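PDB 5T8V: putative uncharacterized protein from Chaetomium thermophilum, which probably acts as a cohesin loader that binds chromatin, this chain being the HEAT-repeat C-terminal fragment of the SCC2 protein. Local coordinates for residues Ser148-Ala151 and Ile152-Leu156; Lys1191-Thr1194 and Val1195-Glu1199; Ile1377-Val1380 and Arg1381-Leu1384. All blocks are in the same frame, centred on the assembly; numbering follows the deposited sequence.

In the fold
All three contacts are local, each formed by side chains three to five residues apart on one continuous piece of a largely helical chain. Contact 1 caps the start of helix 149-172 near the N-terminal end of the fragment. Contact 2 spans the break between helices 1175-1191 and 1193-1196, and contact 3 lies inside helix 1364-1387. Contacts 1 and 2 sit on opposite sides of the chain's centre, their centres about 102 Å apart, which reflects the elongated shape. Contacts 2 and 3 share one side, with centres about 30 Å apart and nearest atoms about 21 Å apart, so they do not touch. Contacts 1 and 3 have centres about 85 Å apart.

Contact 1: residues Ser148-Ala151 and Ile152-Leu156; sequences SENA and IEQAL
Ser148, whose carbonyl faces the CG1 branch of Ile152 (O to CG1 3.9 Å), is the N-cap of the helix. Its OG accepts from Ala151 N at 3.1 Å, with an N-H...O angle of 145°, so a first-turn amide is satisfied by a side chain. The torsion of 77° about CA-CB directs OG back over that turn.

Glu149 opens the helix proper, its carbonyl accepting from Glu153 N at 2.9 Å. The two carboxylates also come together, OE1 of Glu149 lying 3.2 Å from OE1 of Glu153. Both are acceptors and share no hydrogen bond, and the poorly ordered Glu149 makes the distance doubtful. Asn150 gives its carbonyl to Gln154 N (2.9 Å), while its side chain crosses that of Gln154 at a slant; which way round the Gln154 amide sits is uncertain. Ala151 completes the ladder, its O accepting from Ala155 N along a nearly straight N-H...O path of 174°.

Among its neighbours, the helix packs Ile152 and Leu156 on helix 218-232, with Ile152 also touching Met134 of helix 120-136. Ala155 meets Ala130 of that helix, and Asn150 and Gln154 face helix 81-96.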
ATOM      1  N   SER A 148      -7.762  68.519  -1.034  1.00 25.96           N
ATOM      2  CA  SER A 148      -6.396  68.886  -0.678  1.00 26.57           C
ATOM      3  C   SER A 148      -5.581  67.619  -0.484  1.00 25.62           C
ATOM      4  O   SER A 148      -5.945  66.763   0.329  1.00 24.04           O
ATOM      5  CB  SER A 148      -6.360  69.742   0.593  1.00 26.43           C
ATOM      6  OG  SER A 148      -6.535  68.943   1.749  1.00 24.68           O
ATOM      7  N   GLU A 149      -4.481  67.502  -1.229  1.00 62.87           N
ATOM      8  CA  GLU A 149      -3.571  66.380  -1.036  1.00 63.08           C
ATOM      9  C   GLU A 149      -3.029  66.352   0.387  1.00 60.84           C
ATOM     10  O   GLU A 149      -2.804  65.273   0.953  1.00 60.52           O
ATOM     11  CB  GLU A 149      -2.424  66.467  -2.047  1.00 67.82           C
ATOM     12  CG  GLU A 149      -2.000  65.133  -2.646  1.00 69.46           C
ATOM     13  CD  GLU A 149      -1.248  64.254  -1.667  1.00 71.57           C
ATOM     14  OE1 GLU A 149      -0.671  64.794  -0.700  1.00 74.70           O
ATOM     15  OE2 GLU A 149      -1.232  63.020  -1.864  1.00 69.95           O
ATOM     16  N   ASN A 150      -2.834  67.529   0.989  1.00 40.53           N
ATOM     17  CA  ASN A 150      -2.250  67.597   2.322  1.00 37.45           C
ATOM     18  C   ASN A 150      -3.170  66.978   3.367  1.00 33.22           C
ATOM     19  O   ASN A 150      -2.696  66.357   4.323  1.00 31.89           O
ATOM     20  CB  ASN A 150      -1.934  69.047   2.680  1.00 38.55           C
ATOM     21  CG  ASN A 150      -1.230  69.174   4.015  1.00 38.34           C
ATOM     22  OD1 ASN A 150      -0.070  68.786   4.155  1.00 39.28           O
ATOM     23  ND2 ASN A 150      -1.926  69.723   5.001  1.00 37.90           N
ATOM     24  N   ALA A 151      -4.485  67.140   3.212  1.00 27.70           N
ATOM     25  CA  ALA A 151      -5.412  66.516   4.152  1.00 24.18           C
ATOM     26  C   ALA A 151      -5.280  65.000   4.105  1.00 22.35           C
ATOM     27  O   ALA A 151      -5.221  64.334   5.147  1.00 21.32           O
ATOM     28  CB  ALA A 151      -6.847  66.945   3.846  1.00 23.97           C
ATOM     29  N   ILE A 152      -5.226  64.435   2.897  1.00 21.59           N
ATOM     30  CA  ILE A 152      -4.968  63.005   2.760  1.00 20.46           C
ATOM     31  C   ILE A 152      -3.665  62.641   3.454  1.00 21.29           C
ATOM     32  O   ILE A 152      -3.585  61.636   4.168  1.00 21.17           O
ATOM     33  CB  ILE A 152      -4.949  62.602   1.273  1.00 21.28           C
ATOM     34  CG1 ILE A 152      -6.315  62.871   0.636  1.00 21.19           C
ATOM     35  CG2 ILE A 152      -4.582  61.126   1.125  1.00 21.00           C
ATOM     36  CD1 ILE A 152      -6.352  62.684  -0.860  1.00 22.29           C
ATOM     37  N   GLU A 153      -2.623  63.453   3.263  1.00 33.16           N
ATOM     38  CA  GLU A 153      -1.339  63.163   3.894  1.00 34.63           C
ATOM     39  C   GLU A 153      -1.479  63.102   5.413  1.00 31.80           C
ATOM     40  O   GLU A 153      -0.962  62.185   6.062  1.00 29.57           O
ATOM     41  CB  GLU A 153      -0.311  64.218   3.484  1.00 39.94           C
ATOM     42  CG  GLU A 153       1.117  63.702   3.437  1.00 45.62           C
ATOM     43  CD  GLU A 153       1.318  62.658   2.356  1.00 49.67           C
ATOM     44  OE1 GLU A 153       0.526  62.644   1.389  1.00 49.66           O
ATOM     45  OE2 GLU A 153       2.263  61.851   2.474  1.00 52.13           O
ATOM     46  N   GLN A 154      -2.181  64.076   5.996  1.00 34.89           N
ATOM     47  CA  GLN A 154      -2.379  64.098   7.441  1.00 33.48           C
ATOM     48  C   GLN A 154      -3.135  62.860   7.909  1.00 30.65           C
ATOM     49  O   GLN A 154      -2.732  62.196   8.871  1.00 30.52           O
ATOM     50  CB  GLN A 154      -3.129  65.369   7.844  1.00 34.47           C
ATOM     51  CG  GLN A 154      -2.363  66.654   7.579  1.00 38.10           C
ATOM     52  CD  GLN A 154      -3.229  67.893   7.729  1.00 40.26           C
ATOM     53  OE1 GLN A 154      -4.438  67.855   7.492  1.00 39.49           O
ATOM     54  NE2 GLN A 154      -2.612  69.001   8.124  1.00 42.86           N
ATOM     55  N   ALA A 155      -4.244  62.537   7.238  1.00 18.36           N
ATOM     56  CA  ALA A 155      -5.013  61.352   7.607  1.00 17.32           C
ATOM     57  C   ALA A 155      -4.141  60.103   7.563  1.00 17.43           C
ATOM     58  O   ALA A 155      -4.155  59.284   8.492  1.00 16.96           O
ATOM     59  CB  ALA A 155      -6.216  61.205   6.676  1.00 17.01           C
ATOM     60  N   LEU A 156      -3.368  59.943   6.489  1.00 18.97           N
ATOM     61  CA  LEU A 156      -2.491  58.785   6.362  1.00 19.41           C
ATOM     62  C   LEU A 156      -1.481  58.729   7.501  1.00 19.78           C
ATOM     63  O   LEU A 156      -1.230  57.656   8.069  1.00 19.69           O
ATOM     64  CB  LEU A 156      -1.781  58.829   5.010  1.00 20.59           C
ATOM     65  CG  LEU A 156      -0.713  57.771   4.744  1.00 21.68           C
ATOM     66  CD1 LEU A 156      -1.277  56.365   4.901  1.00 21.05           C
ATOM     67  CD2 LEU A 156      -0.137  57.978   3.353  1.00 23.68           C
TER

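Contact 2: residues Lys1191-Thr1194 and Val1195-Glu1199; sequences KHET and VIERE
The guanidinium of Arg1198 is met obliquely by the carbonyl oxygen of Thr1194, with NE 3.3 Å from O. At its edge, in the plane of the group, lies CA of Val1195, so the arginine folds back over its own turn; a bend about CG-CD produces this return. The imidazole of His1192 has CB of Lys1191 over the centre of one face, 4.0 Å above the plane. The other flat groups, the carboxylates of Glu1193 and Glu1197, are turned 33° apart, with the two OE2 atoms 3.0 Å from each other. Both atoms are acceptors of like charge, so this is not a hydrogen bond, and its exact length is uncertain at this resolution. Asn1244 lies close to Glu1197 OE2.

His1192 is the first residue to leave the helical path of helix 1175-1191 and also the N-cap of the short helix beginning at Glu1193, a break between successive helices of the helical-repeat fold within the sister chromatid cohesion C-terminus family region. Glu1197 N donates to Glu1193 O across the turn at 3.0 Å, with an N-H...O angle of 162°. After it the spacing shortens to three residues: Arg1198 N reaches Val1195 O, and Glu1199 N reaches Ile1196 O.

Val1195 and Ile1196 are the buried side chains of the turn. Val1195 holds CG1 between its backbone N and carbonyl carbon (chi1 66°), which sets this methyl against His1192, 3.7 Å from its CB. Ile1196 brings CG1 to within 3.5 Å of His1192 O. Beyond them, Ile1196 packs on Ile1167 of helix 1163-1169, and Val1195 and Arg1198 touch the loop residue Lys1160.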
ATOM      1  N   LYS A1191      30.547 -29.190   6.842  1.00 52.72           N
ATOM      2  CA  LYS A1191      31.393 -30.071   7.637  1.00 53.92           C
ATOM      3  C   LYS A1191      32.725 -30.387   6.969  1.00 54.74           C
ATOM      4  O   LYS A1191      33.706 -30.662   7.670  1.00 56.55           O
ATOM      5  CB  LYS A1191      30.661 -31.382   7.934  1.00 52.72           C
ATOM      6  CG  LYS A1191      29.219 -31.204   8.375  1.00 51.70           C
ATOM      7  CD  LYS A1191      28.735 -32.405   9.170  1.00 51.51           C
ATOM      8  CE  LYS A1191      27.303 -32.773   8.835  1.00 49.83           C
ATOM      9  NZ  LYS A1191      27.229 -33.588   7.589  1.00 49.22           N
ATOM     10  N   HIS A1192      32.792 -30.352   5.635  1.00 65.16           N
ATOM     11  CA  HIS A1192      33.980 -30.785   4.903  1.00 67.09           C
ATOM     12  C   HIS A1192      34.294 -29.812   3.762  1.00 69.18           C
ATOM     13  O   HIS A1192      34.246 -30.146   2.583  1.00 68.97           O
ATOM     14  CB  HIS A1192      33.786 -32.205   4.372  1.00 65.94           C
ATOM     15  CG  HIS A1192      33.441 -33.206   5.431  1.00 65.64           C
ATOM     16  ND1 HIS A1192      32.404 -34.104   5.298  1.00 63.99           N
ATOM     17  CD2 HIS A1192      34.000 -33.455   6.639  1.00 66.74           C
ATOM     18  CE1 HIS A1192      32.337 -34.861   6.379  1.00 64.65           C
ATOM     19  NE2 HIS A1192      33.294 -34.487   7.209  1.00 66.55           N
ATOM     20  N   GLU A1193      34.633 -28.571   4.122  1.00 73.57           N
ATOM     21  CA  GLU A1193      35.077 -27.604   3.122  1.00 76.39           C
ATOM     22  C   GLU A1193      36.453 -27.971   2.582  1.00 79.63           C
ATOM     23  O   GLU A1193      36.717 -27.842   1.377  1.00 79.67           O
ATOM     24  CB  GLU A1193      35.094 -26.204   3.739  1.00 78.33           C
ATOM     25  CG  GLU A1193      35.607 -25.101   2.822  1.00 79.82           C
ATOM     26  CD  GLU A1193      35.915 -23.821   3.575  1.00 81.95           C
ATOM     27  OE1 GLU A1193      35.187 -22.825   3.385  1.00 81.86           O
ATOM     28  OE2 GLU A1193      36.883 -23.814   4.367  1.00 83.94           O
ATOM     29  N   THR A1194      37.339 -28.440   3.466  1.00 95.59           N
ATOM     30  CA  THR A1194      38.709 -28.769   3.091  1.00 98.50           C
ATOM     31  C   THR A1194      38.767 -29.654   1.852  1.00 99.59           C
ATOM     32  O   THR A1194      39.702 -29.539   1.050  1.00 99.48           O
ATOM     33  CB  THR A1194      39.406 -29.469   4.263  1.00100.95           C
ATOM     34  OG1 THR A1194      39.299 -28.656   5.439  1.00101.72           O
ATOM     35  CG2 THR A1194      40.878 -29.719   3.960  1.00102.85           C
ATOM     36  N   VAL A1195      37.786 -30.536   1.676  1.00 83.40           N
ATOM     37  CA  VAL A1195      37.833 -31.497   0.580  1.00 85.25           C
ATOM     38  C   VAL A1195      37.138 -30.972  -0.672  1.00 86.16           C
ATOM     39  O   VAL A1195      37.571 -31.272  -1.789  1.00 86.53           O
ATOM     40  CB  VAL A1195      37.223 -32.838   1.025  1.00 84.39           C
ATOM     41  CG1 VAL A1195      35.731 -32.694   1.307  1.00 82.72           C
ATOM     42  CG2 VAL A1195      37.475 -33.910  -0.020  1.00 84.38           C
ATOM     43  N   ILE A1196      36.060 -30.201  -0.516  1.00 83.63           N
ATOM     44  CA  ILE A1196      35.351 -29.693  -1.684  1.00 84.88           C
ATOM     45  C   ILE A1196      36.140 -28.573  -2.343  1.00 83.50           C
ATOM     46  O   ILE A1196      36.001 -28.337  -3.549  1.00 82.81           O
ATOM     47  CB  ILE A1196      33.933 -29.236  -1.291  1.00 87.73           C
ATOM     48  CG1 ILE A1196      33.143 -30.408  -0.693  1.00 90.26           C
ATOM     49  CG2 ILE A1196      33.196 -28.648  -2.495  1.00 86.21           C
ATOM     50  CD1 ILE A1196      33.022 -31.624  -1.612  1.00 91.35           C
ATOM     51  N   GLU A1197      36.981 -27.870  -1.582  1.00103.10           N
ATOM     52  CA  GLU A1197      37.840 -26.867  -2.202  1.00104.23           C
ATOM     53  C   GLU A1197      38.794 -27.476  -3.221  1.00104.02           C
ATOM     54  O   GLU A1197      39.310 -26.754  -4.080  1.00103.07           O
ATOM     55  CB  GLU A1197      38.632 -26.117  -1.131  1.00107.06           C
ATOM     56  CG  GLU A1197      37.779 -25.228  -0.247  1.00109.17           C
ATOM     57  CD  GLU A1197      38.586 -24.546   0.839  1.00111.64           C
ATOM     58  OE1 GLU A1197      39.793 -24.848   0.965  1.00111.74           O
ATOM     59  OE2 GLU A1197      38.019 -23.703   1.564  1.00113.95           O
ATOM     60  N   ARG A1198      39.034 -28.787  -3.152  1.00 89.60           N
ATOM     61  CA  ARG A1198      39.956 -29.462  -4.056  1.00 89.05           C
ATOM     62  C   ARG A1198      39.264 -30.124  -5.241  1.00 87.16           C
ATOM     63  O   ARG A1198      39.943 -30.481  -6.209  1.00 87.48           O
ATOM     64  CB  ARG A1198      40.763 -30.519  -3.291  1.00 91.01           C
ATOM     65  CG  ARG A1198      41.743 -29.935  -2.284  1.00 91.59           C
ATOM     66  CD  ARG A1198      42.455 -31.020  -1.492  1.00 92.08           C
ATOM     67  NE  ARG A1198      41.539 -31.772  -0.640  1.00 91.65           N
ATOM     68  CZ  ARG A1198      41.916 -32.719   0.214  1.00 93.88           C
ATOM     69  NH1 ARG A1198      43.198 -33.036   0.340  1.00 95.91           N
ATOM     70  NH2 ARG A1198      41.010 -33.349   0.949  1.00 94.51           N
ATOM     71  N   GLU A1199      37.943 -30.299  -5.193  1.00 91.58           N
ATOM     72  CA  GLU A1199      37.216 -30.919  -6.294  1.00 89.51           C
ATOM     73  C   GLU A1199      36.331 -29.900  -7.000  1.00 86.71           C
ATOM     74  O   GLU A1199      35.156 -30.169  -7.268  1.00 86.58           O
ATOM     75  CB  GLU A1199      36.378 -32.095  -5.787  1.00 89.74           C
ATOM     76  CG  GLU A1199      37.203 -33.294  -5.340  1.00 91.43           C
ATOM     77  CD  GLU A1199      36.377 -34.559  -5.217  1.00 92.76           C
ATOM     78  OE1 GLU A1199      35.133 -34.457  -5.181  1.00 92.42           O
ATOM     79  OE2 GLU A1199      36.973 -35.656  -5.166  1.00 94.70           O
TER

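Contact 3: residues Ile1377-Val1380 and Arg1381-Leu1384; sequences IWEV and RTYL
Trp1378 and Arg1381 are stacked: the guanidinium lies flat on one face of the indole, centres 3.9 Å apart and planes at 18°, a cation-pi arrangement. Arg1381 CD adds a CH-pi contact, 3.7 Å from the centroid of the six-membered ring of Trp1378. The two side chains run side by side in the same direction; CG of the tryptophan stands opposite its backbone N (chi1 -173°), and the arginine bends at chi2 to lay its end along the ring. A salt bridge from Arg1381 NH2 to Glu1302 of helix 1291-1319 probably helps fix the rotation of the guanidinium.

Among the hydrogen bonds, Glu1379 O accepts twice, from Tyr1383 N at 2.9 Å and from Thr1382 OG1 at 2.7 Å. Placed between its own backbone N and carbonyl carbon (chi1 62°), OG1 turns back onto that oxygen, tilted from the carbonyl plane. Backbone donors Arg1381 N, Thr1382 N and Leu1384 N pair with the carbonyls of Ile1377, Trp1378 and Val1380.

Apolar contact is made by Val1380 CG1 and Leu1384 CG, 4.2 Å apart. This is an i to i+3 Trp-Arg stack along one helix of the HEAT-repeat fold, with Ile1377 and Leu1384 buried against helix 1291-1319 and Val1380 against helices 1271-1284 and 1422-1431.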
ATOM      1  N   ILE A1377      34.513 -14.034 -23.873  1.00 68.66           N
ATOM      2  CA  ILE A1377      35.104 -13.612 -22.604  1.00 66.05           C
ATOM      3  C   ILE A1377      35.102 -12.094 -22.505  1.00 67.17           C
ATOM      4  O   ILE A1377      34.607 -11.517 -21.531  1.00 68.56           O
ATOM      5  CB  ILE A1377      36.531 -14.175 -22.458  1.00 63.62           C
ATOM      6  CG1 ILE A1377      36.505 -15.701 -22.365  1.00 62.13           C
ATOM      7  CG2 ILE A1377      37.212 -13.596 -21.215  1.00 62.35           C
ATOM      8  CD1 ILE A1377      37.876 -16.338 -22.498  1.00 61.28           C
ATOM      9  N   TRP A1378      35.662 -11.424 -23.515  1.00 59.98           N
ATOM     10  CA  TRP A1378      35.743  -9.969 -23.473  1.00 59.84           C
ATOM     11  C   TRP A1378      34.362  -9.329 -23.493  1.00 60.66           C
ATOM     12  O   TRP A1378      34.160  -8.277 -22.876  1.00 60.44           O
ATOM     13  CB  TRP A1378      36.577  -9.451 -24.645  1.00 60.75           C
ATOM     14  CG  TRP A1378      36.824  -7.980 -24.565  1.00 61.42           C
ATOM     15  CD1 TRP A1378      36.122  -6.994 -25.193  1.00 63.18           C
ATOM     16  CD2 TRP A1378      37.842  -7.324 -23.800  1.00 60.92           C
ATOM     17  NE1 TRP A1378      36.642  -5.764 -24.871  1.00 63.80           N
ATOM     18  CE2 TRP A1378      37.699  -5.939 -24.017  1.00 62.42           C
ATOM     19  CE3 TRP A1378      38.862  -7.774 -22.954  1.00 59.57           C
ATOM     20  CZ2 TRP A1378      38.539  -5.000 -23.421  1.00 62.68           C
ATOM     21  CZ3 TRP A1378      39.693  -6.840 -22.363  1.00 59.71           C
ATOM     22  CH2 TRP A1378      39.527  -5.469 -22.599  1.00 61.23           C
ATOM     23  N   GLU A1379      33.405  -9.935 -24.197  1.00 54.78           N
ATOM     24  CA  GLU A1379      32.040  -9.418 -24.185  1.00 56.88           C
ATOM     25  C   GLU A1379      31.492  -9.386 -22.764  1.00 57.66           C
ATOM     26  O   GLU A1379      31.036  -8.340 -22.283  1.00 58.47           O
ATOM     27  CB  GLU A1379      31.151 -10.268 -25.093  1.00 58.24           C
ATOM     28  CG  GLU A1379      29.710  -9.781 -25.201  1.00 60.35           C
ATOM     29  CD  GLU A1379      29.602  -8.407 -25.836  1.00 61.60           C
ATOM     30  OE1 GLU A1379      30.550  -8.001 -26.542  1.00 61.82           O
ATOM     31  OE2 GLU A1379      28.569  -7.732 -25.629  1.00 62.63           O
ATOM     32  N   VAL A1380      31.539 -10.526 -22.071  1.00 58.73           N
ATOM     33  CA  VAL A1380      31.091 -10.562 -20.680  1.00 59.55           C
ATOM     34  C   VAL A1380      31.901  -9.587 -19.838  1.00 60.13           C
ATOM     35  O   VAL A1380      31.377  -8.964 -18.908  1.00 60.90           O
ATOM     36  CB  VAL A1380      31.179 -11.997 -20.126  1.00 58.49           C
ATOM     37  CG1 VAL A1380      30.851 -12.021 -18.634  1.00 57.59           C
ATOM     38  CG2 VAL A1380      30.236 -12.915 -20.888  1.00 59.94           C
ATOM     39  N   ARG A1381      33.191  -9.441 -20.146  1.00 64.28           N
ATOM     40  CA  ARG A1381      34.044  -8.532 -19.390  1.00 64.60           C
ATOM     41  C   ARG A1381      33.514  -7.106 -19.465  1.00 68.36           C
ATOM     42  O   ARG A1381      33.258  -6.470 -18.437  1.00 69.04           O
ATOM     43  CB  ARG A1381      35.480  -8.614 -19.914  1.00 63.20           C
ATOM     44  CG  ARG A1381      36.444  -7.613 -19.292  1.00 62.52           C
ATOM     45  CD  ARG A1381      36.591  -6.363 -20.153  1.00 64.37           C
ATOM     46  NE  ARG A1381      37.570  -5.429 -19.607  1.00 64.13           N
ATOM     47  CZ  ARG A1381      37.752  -4.191 -20.058  1.00 65.25           C
ATOM     48  NH1 ARG A1381      37.019  -3.730 -21.064  1.00 66.81           N
ATOM     49  NH2 ARG A1381      38.666  -3.410 -19.501  1.00 65.26           N
ATOM     50  N   THR A1382      33.340  -6.587 -20.681  1.00 89.55           N
ATOM     51  CA  THR A1382      32.781  -5.249 -20.838  1.00 93.00           C
ATOM     52  C   THR A1382      31.412  -5.152 -20.180  1.00 94.03           C
ATOM     53  O   THR A1382      31.098  -4.151 -19.522  1.00 96.93           O
ATOM     54  CB  THR A1382      32.685  -4.885 -22.320  1.00 96.29           C
ATOM     55  OG1 THR A1382      31.810  -5.805 -22.985  1.00 99.03           O
ATOM     56  CG2 THR A1382      34.058  -4.926 -22.978  1.00 95.09           C
ATOM     57  N   TYR A1383      30.584  -6.188 -20.340  1.00 72.04           N
ATOM     58  CA  TYR A1383      29.262  -6.173 -19.723  1.00 73.86           C
ATOM     59  C   TYR A1383      29.360  -5.998 -18.212  1.00 73.31           C
ATOM     60  O   TYR A1383      28.522  -5.324 -17.605  1.00 73.89           O
ATOM     61  CB  TYR A1383      28.506  -7.456 -20.061  1.00 73.79           C
ATOM     62  CG  TYR A1383      27.219  -7.612 -19.283  1.00 73.98           C
ATOM     63  CD1 TYR A1383      26.102  -6.847 -19.591  1.00 76.07           C
ATOM     64  CD2 TYR A1383      27.123  -8.520 -18.238  1.00 71.88           C
ATOM     65  CE1 TYR A1383      24.923  -6.984 -18.881  1.00 76.55           C
ATOM     66  CE2 TYR A1383      25.949  -8.666 -17.523  1.00 72.09           C
ATOM     67  CZ  TYR A1383      24.852  -7.895 -17.848  1.00 74.80           C
ATOM     68  OH  TYR A1383      23.681  -8.035 -17.137  1.00 76.22           O
ATOM     69  N   LEU A1384      30.372  -6.602 -17.586  1.00 63.15           N
ATOM     70  CA  LEU A1384      30.550  -6.442 -16.147  1.00 63.21           C
ATOM     71  C   LEU A1384      31.102  -5.062 -15.811  1.00 62.22           C
ATOM     72  O   LEU A1384      30.652  -4.423 -14.853  1.00 62.73           O
ATOM     73  CB  LEU A1384      31.478  -7.529 -15.604  1.00 62.65           C
ATOM     74  CG  LEU A1384      31.009  -8.985 -15.688  1.00 62.87           C
ATOM     75  CD1 LEU A1384      32.008  -9.896 -14.987  1.00 61.23           C
ATOM     76  CD2 LEU A1384      29.617  -9.169 -15.101  1.00 64.44           C
TER